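Local atomic coordinates of protein NRD1 (PDB entry 3CLJ), a protein that binds the phosphorylated C-terminal domain of RNA polymerase II and acts within the Nrd1-Nab3-Sen1 transcription termination complex. Residues K27-A32 / I65-R70; H57-L62 / E118-L123; D48-C53 / Q102-D107. All coordinates share one frame; numbering follows the deposited sequence. Where two conformers were deposited one is given.

The three contacts join five helices of one all-helical CTD-interacting domain, and helix 58-77 connects them. It faces helix 22-34 in interaction 1 and helix 114-130 in interaction 2; the centres of interactions 1 and 2 lie about 15 Å apart, and D66 CG packs 3.7 Å from L123 CD1. Interaction 3 joins helix 39-52 to helix 90-111, with its centre about 11 Å from that of interaction 2 and about 17 Å from that of interaction 1. Two links tie it in: I65 CD1 lies 3.6 Å from L104 CD1, and K58 NZ forms a salt bridge of 2.8 Å with D107 OD2.

Interaction 1: residues K27-A32 / I65-R70; sequences KLTTYA and IDSIGR
Helix 22-34 and helix 58-77 run side by side in the helical CTD-interacting fold, their local axes 9.2 Å apart and inclined by 27°, with the CA atoms of T29 and I68 only 5.2 Å from each other. The hydroxyls of T29 and S67 meet tip to tip. T29 turns OG1 anti to its carbonyl carbon, while S67 holds OG anti to its backbone N (chi1 -173°), and a hydrogen bond of 2.6 Å joins T29 OG1 to S67 OG. T29 OG1 is also bonded to the carbonyl of I25 in its own helix, so one hydroxyl serves both helices.

Beside this polar pair, I68 reaches across with its longer branch. CG1 is anti to the carbonyl carbon, which lays the branch alongside the methyl of A32, with A32 CB 3.9 Å from I68 CG1. L28 takes part mainly through its backbone, since its side chain is covered by F6 and L10 of helix 3-11 and comes no nearer to I68 than CB. The end of the isoleucine branch meets the carbonyl instead, with I68 CD1 4.0 Å from L28 O.

Interaction 2: residues H57-L62 / E118-L123; sequences HKLGSL and EKIRML
L59 carries CG anti to its backbone N (chi1 178°), and with chi2 at 55° this brings both of its methyls against K119 and I120. K119 has CG anti to the carbonyl carbon and then an extended chain, so its methylene groups cross the L59 side chain at about a right angle. The tightest point of this crossing is L59 CD2 against K119 CD, at 3.6 Å. L59 CD1 lies 3.8 Å from K119 CB and also reaches I120 CG1, and here L59 and I120 slide past each other in opposite directions. The amino group of K119 continues to a salt bridge with D115 and a hydrogen bond to a bound glycerol, probably from the crystallisation liquor, so the apolar stem of this lysine does the packing while its charge is used elsewhere.

This is side-by-side packing of two helices of the all-helical CTD-interacting domain: the local axes are 13° from parallel and 10.4 Å apart. One turn further along, the L62 side chain crosses I120 obliquely, its CD1 3.9 Å from I120 CG1. A108 and I109 of helix 90-111 lie against L62 and I120, respectively, adding a third helix to the apolar contact. L123, with CG anti to its backbone N (chi1 -157°), brings CD2 to 3.7 Å from L62 CB. The same methyl also rests against the backbone of helix 58-77, with L123 CD2 3.8 Å from L62 O.

Interaction 3: residues D48-C53 / Q102-D107; sequences DYSRLC and QELLSD
R51 sits between two carboxylates, one on its own helix and one on the helix opposite, so that a single guanidinium ties D48, R51 and E103 into a salt-bridge network on the surface of the helical CTD-interacting domain. R51 is extended from CG to NE and crosses the E103 side chain at about a right angle, yet the guanidinium and carboxylate planes differ by only 13°. The grip is side-on: R51 NE donates to E103 OE2 at 2.8 Å, and R51 NH2 to E103 OE1 at 3.0 Å, each meeting a syn lone pair. On its third nitrogen, R51 NH1 reaches D48 OD1 at 2.9 Å, a more bent bond of 138°. The arginine would probably favour the ionised form of both carboxylates.

Alongside the arginine stem, L104 holds CG anti to its carbonyl carbon. Its CD2 rests 3.7 Å from R51 CG, and L104 CD1 lies 3.9 Å from S50 CB. An alanine here would remove CG and both methyls, and would probably loosen the packing against the arginine stem and S50. S50 OG, itself hydrogen-bonded to S61, also holds a water at 3.0 Å, and this water donates a 2.7 Å hydrogen bond to L104 O.

Interaction 1: residues K27-A32 / I65-R70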
loop_
_atom_site.group_PDB
_atom_site.type_symbol
_atom_site.label_atom_id
_atom_site.label_comp_id
_atom_site.label_asym_id
_atom_site.label_seq_id
_atom_site.Cartn_x
_atom_site.Cartn_y
_atom_site.Cartn_z
ATOM N N LYS A 27 2.071 11.682 -6.842
ATOM C CA LYS A 27 1.994 12.899 -5.982
ATOM C C LYS A 27 2.124 12.519 -4.491
ATOM O O LYS A 27 2.929 13.067 -3.753
ATOM C CB LYS A 27 0.642 13.591 -6.203
ATOM C CG LYS A 27 0.641 15.063 -6.000
ATOM C CD LYS A 27 -0.726 15.571 -5.568
ATOM C CE LYS A 27 -0.659 17.058 -5.137
ATOM N NZ LYS A 27 -2.012 17.407 -4.685
ATOM N N LEU A 28 1.351 11.525 -4.072
ATOM C CA LEU A 28 1.472 10.995 -2.735
ATOM C C LEU A 28 2.856 10.455 -2.426
ATOM O O LEU A 28 3.350 10.581 -1.297
ATOM C CB LEU A 28 0.394 9.906 -2.491
ATOM C CG LEU A 28 -1.092 10.275 -2.558
ATOM C CD1 LEU A 28 -1.965 9.000 -2.240
ATOM C CD2 LEU A 28 -1.493 11.477 -1.625
ATOM N N THR A 29 3.486 9.850 -3.425
ATOM C CA THR A 29 4.737 9.122 -3.220
ATOM C C THR A 29 5.885 10.133 -3.059
ATOM O O THR A 29 6.791 9.973 -2.205
ATOM C CB THR A 29 4.993 8.148 -4.378
ATOM O OG1 THR A 29 3.904 7.196 -4.444
ATOM C CG2 THR A 29 6.303 7.391 -4.166
ATOM N N THR A 30 5.827 11.185 -3.870
ATOM C CA THR A 30 6.794 12.279 -3.744
ATOM C C THR A 30 6.680 12.974 -2.388
ATOM O O THR A 30 7.700 13.250 -1.736
ATOM C CB THR A 30 6.694 13.251 -4.931
ATOM O OG1 THR A 30 7.012 12.502 -6.113
ATOM C CG2 THR A 30 7.695 14.434 -4.782
ATOM N N TYR A 31 5.445 13.189 -1.938
ATOM C CA TYR A 31 5.246 13.760 -0.626
ATOM C C TYR A 31 5.849 12.824 0.436
ATOM O O TYR A 31 6.502 13.291 1.367
ATOM C CB TYR A 31 3.758 14.017 -0.335
ATOM C CG TYR A 31 3.584 14.656 1.038
ATOM C CD1 TYR A 31 3.551 16.026 1.157
ATOM C CD2 TYR A 31 3.499 13.869 2.213
ATOM C CE1 TYR A 31 3.419 16.648 2.402
ATOM C CE2 TYR A 31 3.387 14.473 3.464
ATOM C CZ TYR A 31 3.353 15.877 3.549
ATOM O OH TYR A 31 3.232 16.537 4.757
ATOM N N ALA A 32 5.601 11.513 0.323
ATOM C CA ALA A 32 6.077 10.557 1.328
ATOM C C ALA A 32 7.616 10.593 1.489
ATOM O O ALA A 32 8.140 10.560 2.617
ATOM C CB ALA A 32 5.573 9.119 1.015
ATOM N N ILE A 65 0.143 1.781 -1.411
ATOM C CA ILE A 65 1.121 1.067 -0.573
ATOM C C ILE A 65 2.336 0.487 -1.330
ATOM O O ILE A 65 3.483 0.514 -0.817
ATOM C CB ILE A 65 0.380 -0.029 0.308
ATOM C CG1 ILE A 65 -0.512 0.665 1.332
ATOM C CG2 ILE A 65 1.389 -1.051 0.934
ATOM C CD1 ILE A 65 -1.634 -0.242 1.900
ATOM N N ASP A 66 2.104 -0.076 -2.521
ATOM C CA ASP A 66 3.173 -0.499 -3.391
ATOM C C ASP A 66 4.127 0.621 -3.711
ATOM O O ASP A 66 5.322 0.445 -3.684
ATOM C CB ASP A 66 2.608 -1.052 -4.741
ATOM C CG ASP A 66 3.690 -1.462 -5.690
ATOM O OD1 ASP A 66 4.490 -2.365 -5.360
ATOM O OD2 ASP A 66 3.798 -0.889 -6.795
ATOM N N SER A 67 3.576 1.752 -4.097
ATOM C CA SER A 67 4.389 2.865 -4.557
ATOM C C SER A 67 5.246 3.464 -3.413
ATOM O O SER A 67 6.449 3.632 -3.555
ATOM C CB SER A 67 3.481 3.949 -5.147
ATOM O OG SER A 67 4.274 4.967 -5.737
ATOM N N ILE A 68 4.602 3.773 -2.298
ATOM C CA ILE A 68 5.270 4.337 -1.168
ATOM C C ILE A 68 6.165 3.253 -0.519
ATOM O O ILE A 68 7.348 3.497 -0.221
ATOM C CB ILE A 68 4.229 4.962 -0.186
ATOM C CG1 ILE A 68 3.694 6.277 -0.779
ATOM C CG2 ILE A 68 4.868 5.188 1.247
ATOM C CD1 ILE A 68 2.489 6.898 0.056
ATOM N N GLY A 69 5.626 2.046 -0.364
ATOM C CA GLY A 69 6.421 0.982 0.179
ATOM C C GLY A 69 7.703 0.669 -0.538
ATOM O O GLY A 69 8.746 0.477 0.129
ATOM N N ARG A 70 7.665 0.607 -1.897
ATOM C CA ARG A 70 8.869 0.239 -2.655
ATOM C C ARG A 70 9.771 1.468 -2.778
ATOM O O ARG A 70 10.978 1.308 -2.850
ATOM C CB ARG A 70 8.614 -0.453 -4.030
ATOM C CG ARG A 70 8.194 -1.977 -3.993
ATOM C CD ARG A 70 8.075 -2.694 -5.435
ATOM N NE ARG A 70 7.107 -1.957 -6.251
ATOM C CZ ARG A 70 7.405 -1.048 -7.181
ATOM N NH1 ARG A 70 8.670 -0.786 -7.525
ATOM N NH2 ARG A 70 6.419 -0.378 -7.744
#

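Interaction 2: residues H57-L62 / E118-L123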
loop_
_atom_site.group_PDB
_atom_site.type_symbol
_atom_site.label_atom_id
_atom_site.label_comp_id
_atom_site.label_asym_id
_atom_site.label_seq_id
_atom_site.Cartn_x
_atom_site.Cartn_y
_atom_site.Cartn_z
ATOM N N HIS A 57 -12.220 0.031 -4.963
ATOM C CA HIS A 57 -11.099 0.878 -4.654
ATOM C C HIS A 57 -9.940 0.184 -3.882
ATOM O O HIS A 57 -8.855 0.762 -3.714
ATOM C CB HIS A 57 -11.587 2.159 -3.917
ATOM C CG HIS A 57 -12.289 3.158 -4.802
ATOM N ND1 HIS A 57 -13.143 2.801 -5.818
ATOM C CD2 HIS A 57 -12.254 4.516 -4.815
ATOM C CE1 HIS A 57 -13.623 3.882 -6.406
ATOM N NE2 HIS A 57 -13.093 4.941 -5.816
ATOM N N LYS A 58 -10.134 -1.053 -3.435
ATOM C CA LYS A 58 -9.083 -1.744 -2.676
ATOM C C LYS A 58 -7.787 -1.978 -3.464
ATOM O O LYS A 58 -6.705 -1.842 -2.901
ATOM C CB LYS A 58 -9.600 -3.077 -2.136
ATOM C CG LYS A 58 -10.801 -2.961 -1.220
ATOM C CD LYS A 58 -10.364 -2.742 0.224
ATOM C CE LYS A 58 -11.587 -2.360 1.081
ATOM N NZ LYS A 58 -11.244 -2.452 2.539
ATOM N N LEU A 59 -7.901 -2.318 -4.748
ATOM C CA LEU A 59 -6.749 -2.455 -5.604
ATOM C C LEU A 59 -5.914 -1.160 -5.589
ATOM O O LEU A 59 -4.708 -1.194 -5.264
ATOM C CB LEU A 59 -7.202 -2.790 -7.025
ATOM C CG LEU A 59 -6.082 -2.923 -8.092
ATOM C CD1 LEU A 59 -5.005 -3.986 -7.648
ATOM C CD2 LEU A 59 -6.639 -3.191 -9.490
ATOM N N GLY A 60 -6.554 -0.025 -5.878
ATOM C CA GLY A 60 -5.894 1.306 -5.784
ATOM C C GLY A 60 -5.164 1.539 -4.476
ATOM O O GLY A 60 -4.050 2.068 -4.458
ATOM N N SER A 61 -5.797 1.147 -3.375
ATOM C CA SER A 61 -5.200 1.282 -2.052
ATOM C C SER A 61 -3.913 0.453 -1.883
ATOM O O SER A 61 -2.963 0.892 -1.216
ATOM C CB SER A 61 -6.211 0.952 -0.960
ATOM O OG SER A 61 -6.273 -0.492 -0.745
ATOM N N LEU A 62 -3.859 -0.712 -2.520
ATOM C CA LEU A 62 -2.619 -1.520 -2.516
ATOM C C LEU A 62 -1.540 -0.956 -3.477
ATOM O O LEU A 62 -0.320 -1.113 -3.231
ATOM C CB LEU A 62 -2.945 -3.003 -2.835
ATOM C CG LEU A 62 -3.775 -3.727 -1.754
ATOM C CD1 LEU A 62 -4.239 -5.122 -2.275
ATOM C CD2 LEU A 62 -3.128 -3.843 -0.379
ATOM N N GLU A 118 -6.770 -10.624 -9.703
ATOM C CA GLU A 118 -5.619 -11.053 -10.521
ATOM C C GLU A 118 -4.501 -10.041 -10.564
ATOM O O GLU A 118 -3.335 -10.398 -10.636
ATOM C CB GLU A 118 -5.958 -11.801 -11.837
ATOM C CG GLU A 118 -6.573 -13.253 -11.588
ATOM C CD GLU A 118 -5.671 -14.312 -10.827
ATOM O OE1 GLU A 118 -4.787 -14.900 -11.504
ATOM O OE2 GLU A 118 -5.884 -14.604 -9.592
ATOM N N LYS A 119 -4.889 -8.759 -10.490
ATOM C CA LYS A 119 -3.968 -7.640 -10.371
ATOM C C LYS A 119 -3.313 -7.626 -8.982
ATOM O O LYS A 119 -2.127 -7.264 -8.858
ATOM C CB LYS A 119 -4.697 -6.300 -10.667
ATOM C CG LYS A 119 -4.968 -6.127 -12.181
ATOM C CD LYS A 119 -6.067 -5.093 -12.489
ATOM C CE LYS A 119 -6.332 -4.925 -14.061
ATOM N NZ LYS A 119 -7.726 -4.353 -14.313
ATOM N N ILE A 120 -4.066 -7.984 -7.947
ATOM C CA ILE A 120 -3.426 -8.146 -6.618
ATOM C C ILE A 120 -2.370 -9.281 -6.639
ATOM O O ILE A 120 -1.244 -9.099 -6.194
ATOM C CB ILE A 120 -4.468 -8.367 -5.479
ATOM C CG1 ILE A 120 -5.398 -7.139 -5.345
ATOM C CG2 ILE A 120 -3.733 -8.810 -4.116
ATOM C CD1 ILE A 120 -6.630 -7.339 -4.504
ATOM N N ARG A 121 -2.728 -10.432 -7.195
ATOM C CA ARG A 121 -1.769 -11.534 -7.401
ATOM C C ARG A 121 -0.460 -11.075 -8.070
ATOM O O ARG A 121 0.620 -11.396 -7.569
ATOM C CB ARG A 121 -2.482 -12.660 -8.150
ATOM C CG ARG A 121 -1.990 -14.085 -7.858
ATOM C CD ARG A 121 -0.651 -14.434 -8.529
ATOM N NE ARG A 121 -0.642 -15.759 -9.144
ATOM C CZ ARG A 121 -1.371 -16.808 -8.762
ATOM N NH1 ARG A 121 -2.187 -16.739 -7.732
ATOM N NH2 ARG A 121 -1.290 -17.940 -9.431
ATOM N N MET A 122 -0.531 -10.283 -9.156
ATOM C CA MET A 122 0.709 -9.791 -9.792
ATOM C C MET A 122 1.500 -8.860 -8.955
ATOM O O MET A 122 2.731 -8.902 -8.918
ATOM C CB MET A 122 0.474 -9.072 -11.133
ATOM C CG MET A 122 1.849 -8.517 -11.712
ATOM S SD MET A 122 3.052 -9.795 -12.266
ATOM C CE MET A 122 4.498 -9.324 -11.332
ATOM N N LEU A 123 0.795 -8.007 -8.243
ATOM C CA LEU A 123 1.417 -7.163 -7.278
ATOM C C LEU A 123 2.135 -7.955 -6.175
ATOM O O LEU A 123 3.271 -7.597 -5.766
ATOM C CB LEU A 123 0.315 -6.235 -6.707
ATOM C CG LEU A 123 0.652 -4.918 -6.068
ATOM C CD1 LEU A 123 1.362 -3.952 -7.044
ATOM C CD2 LEU A 123 -0.604 -4.305 -5.348
#

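Interaction 3: residues D48-C53 / Q102-D107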
loop_
_atom_site.group_PDB
_atom_site.type_symbol
_atom_site.label_atom_id
_atom_site.label_comp_id
_atom_site.label_asym_id
_atom_site.label_seq_id
_atom_site.Cartn_x
_atom_site.Cartn_y
_atom_site.Cartn_z
ATOM N N ASP A 48 -5.265 3.028 6.694
ATOM C CA ASP A 48 -6.665 3.251 6.990
ATOM C C ASP A 48 -7.479 3.483 5.713
ATOM O O ASP A 48 -8.650 3.098 5.628
ATOM C CB ASP A 48 -6.786 4.413 7.990
ATOM C CG ASP A 48 -6.316 4.019 9.409
ATOM O OD1 ASP A 48 -6.238 2.808 9.709
ATOM O OD2 ASP A 48 -6.102 4.907 10.285
ATOM N N TYR A 49 -6.867 4.134 4.732
ATOM C CA TYR A 49 -7.515 4.293 3.452
ATOM C C TYR A 49 -7.821 2.888 2.853
ATOM O O TYR A 49 -8.921 2.631 2.375
ATOM C CB TYR A 49 -6.621 5.100 2.476
ATOM C CG TYR A 49 -7.278 5.152 1.140
ATOM C CD1 TYR A 49 -8.439 5.937 0.950
ATOM C CD2 TYR A 49 -6.817 4.353 0.080
ATOM C CE1 TYR A 49 -9.088 5.960 -0.303
ATOM C CE2 TYR A 49 -7.417 4.390 -1.152
ATOM C CZ TYR A 49 -8.593 5.150 -1.327
ATOM O OH TYR A 49 -9.242 5.138 -2.545
ATOM N N SER A 50 -6.837 2.009 2.882
ATOM C CA SER A 50 -7.034 0.594 2.492
ATOM C C SER A 50 -8.181 -0.117 3.231
ATOM O O SER A 50 -8.957 -0.889 2.651
ATOM C CB SER A 50 -5.720 -0.199 2.700
ATOM O OG SER A 50 -5.748 -1.423 1.972
ATOM N N ARG A 51 -8.199 0.077 4.539
ATOM C CA ARG A 51 -9.250 -0.482 5.403
ATOM C C ARG A 51 -10.655 -0.028 5.097
ATOM O O ARG A 51 -11.579 -0.803 5.240
ATOM C CB ARG A 51 -8.976 -0.162 6.868
ATOM C CG ARG A 51 -7.816 -0.913 7.394
ATOM C CD ARG A 51 -7.521 -0.417 8.790
ATOM N NE ARG A 51 -6.607 -1.371 9.445
ATOM C CZ ARG A 51 -5.772 -1.071 10.441
ATOM N NH1 ARG A 51 -5.755 0.177 10.948
ATOM N NH2 ARG A 51 -5.026 -2.046 10.980
ATOM N N LEU A 52 -10.801 1.218 4.673
ATOM C CA LEU A 52 -12.087 1.879 4.675
ATOM C C LEU A 52 -12.633 2.235 3.282
ATOM O O LEU A 52 -13.775 2.663 3.165
ATOM C CB LEU A 52 -11.976 3.180 5.517
ATOM C CG LEU A 52 -11.700 2.927 7.028
ATOM C CD1 LEU A 52 -11.307 4.214 7.815
ATOM C CD2 LEU A 52 -12.836 2.183 7.724
ATOM N N CYS A 53 -11.823 2.089 2.237
ATOM C CA CYS A 53 -12.228 2.552 0.930
ATOM C C CYS A 53 -13.300 1.601 0.330
ATOM O O CYS A 53 -13.440 0.457 0.777
ATOM C CB CYS A 53 -10.995 2.666 -0.007
ATOM S SG CYS A 53 -10.209 1.090 -0.344
ATOM N N GLN A 102 -1.037 -8.512 5.714
ATOM C CA GLN A 102 -1.890 -9.664 5.525
ATOM C C GLN A 102 -3.373 -9.351 5.745
ATOM O O GLN A 102 -4.219 -9.835 4.968
ATOM C CB GLN A 102 -1.446 -10.752 6.458
ATOM C CG GLN A 102 -0.089 -11.247 6.057
ATOM C CD GLN A 102 0.459 -12.245 7.037
ATOM O OE1 GLN A 102 1.405 -11.952 7.760
ATOM N NE2 GLN A 102 -0.176 -13.409 7.112
ATOM N N GLU A 103 -3.680 -8.554 6.783
ATOM C CA GLU A 103 -5.043 -8.025 7.014
ATOM C C GLU A 103 -5.563 -7.284 5.769
ATOM O O GLU A 103 -6.697 -7.509 5.275
ATOM C CB GLU A 103 -5.063 -7.064 8.219
ATOM C CG GLU A 103 -6.353 -6.259 8.382
ATOM C CD GLU A 103 -6.175 -4.990 9.208
ATOM O OE1 GLU A 103 -5.201 -4.919 10.029
ATOM O OE2 GLU A 103 -7.024 -4.076 9.020
ATOM N N LEU A 104 -4.722 -6.376 5.277
ATOM C CA LEU A 104 -5.138 -5.537 4.177
ATOM C C LEU A 104 -5.297 -6.356 2.905
ATOM O O LEU A 104 -6.210 -6.101 2.148
ATOM C CB LEU A 104 -4.124 -4.388 3.929
ATOM C CG LEU A 104 -3.898 -3.405 5.069
ATOM C CD1 LEU A 104 -2.943 -2.279 4.538
ATOM C CD2 LEU A 104 -5.193 -2.839 5.676
ATOM N N LEU A 105 -4.354 -7.246 2.621
ATOM C CA LEU A 105 -4.484 -8.132 1.438
ATOM C C LEU A 105 -5.691 -9.048 1.463
ATOM O O LEU A 105 -6.389 -9.160 0.457
ATOM C CB LEU A 105 -3.237 -9.036 1.298
ATOM C CG LEU A 105 -2.005 -8.286 0.762
ATOM C CD1 LEU A 105 -0.672 -9.053 1.168
ATOM C CD2 LEU A 105 -2.115 -8.027 -0.766
ATOM N N SER A 106 -5.919 -9.749 2.592
ATOM C CA SER A 106 -7.047 -10.665 2.684
ATOM C C SER A 106 -8.346 -9.938 2.409
ATOM O O SER A 106 -9.177 -10.444 1.663
ATOM C CB SER A 106 -7.093 -11.397 4.051
ATOM O OG SER A 106 -5.830 -12.059 4.194
ATOM N N ASP A 107 -8.521 -8.767 3.023
ATOM C CA ASP A 107 -9.718 -7.978 2.804
ATOM C C ASP A 107 -9.808 -7.458 1.354
ATOM O O ASP A 107 -10.870 -7.499 0.763
ATOM C CB ASP A 107 -9.793 -6.784 3.774
ATOM C CG ASP A 107 -11.168 -6.186 3.843
ATOM O OD1 ASP A 107 -12.155 -6.971 3.902
ATOM O OD2 ASP A 107 -11.285 -4.940 3.922
HETATM O O HOH W 1 -7.605 -3.759 2.483
#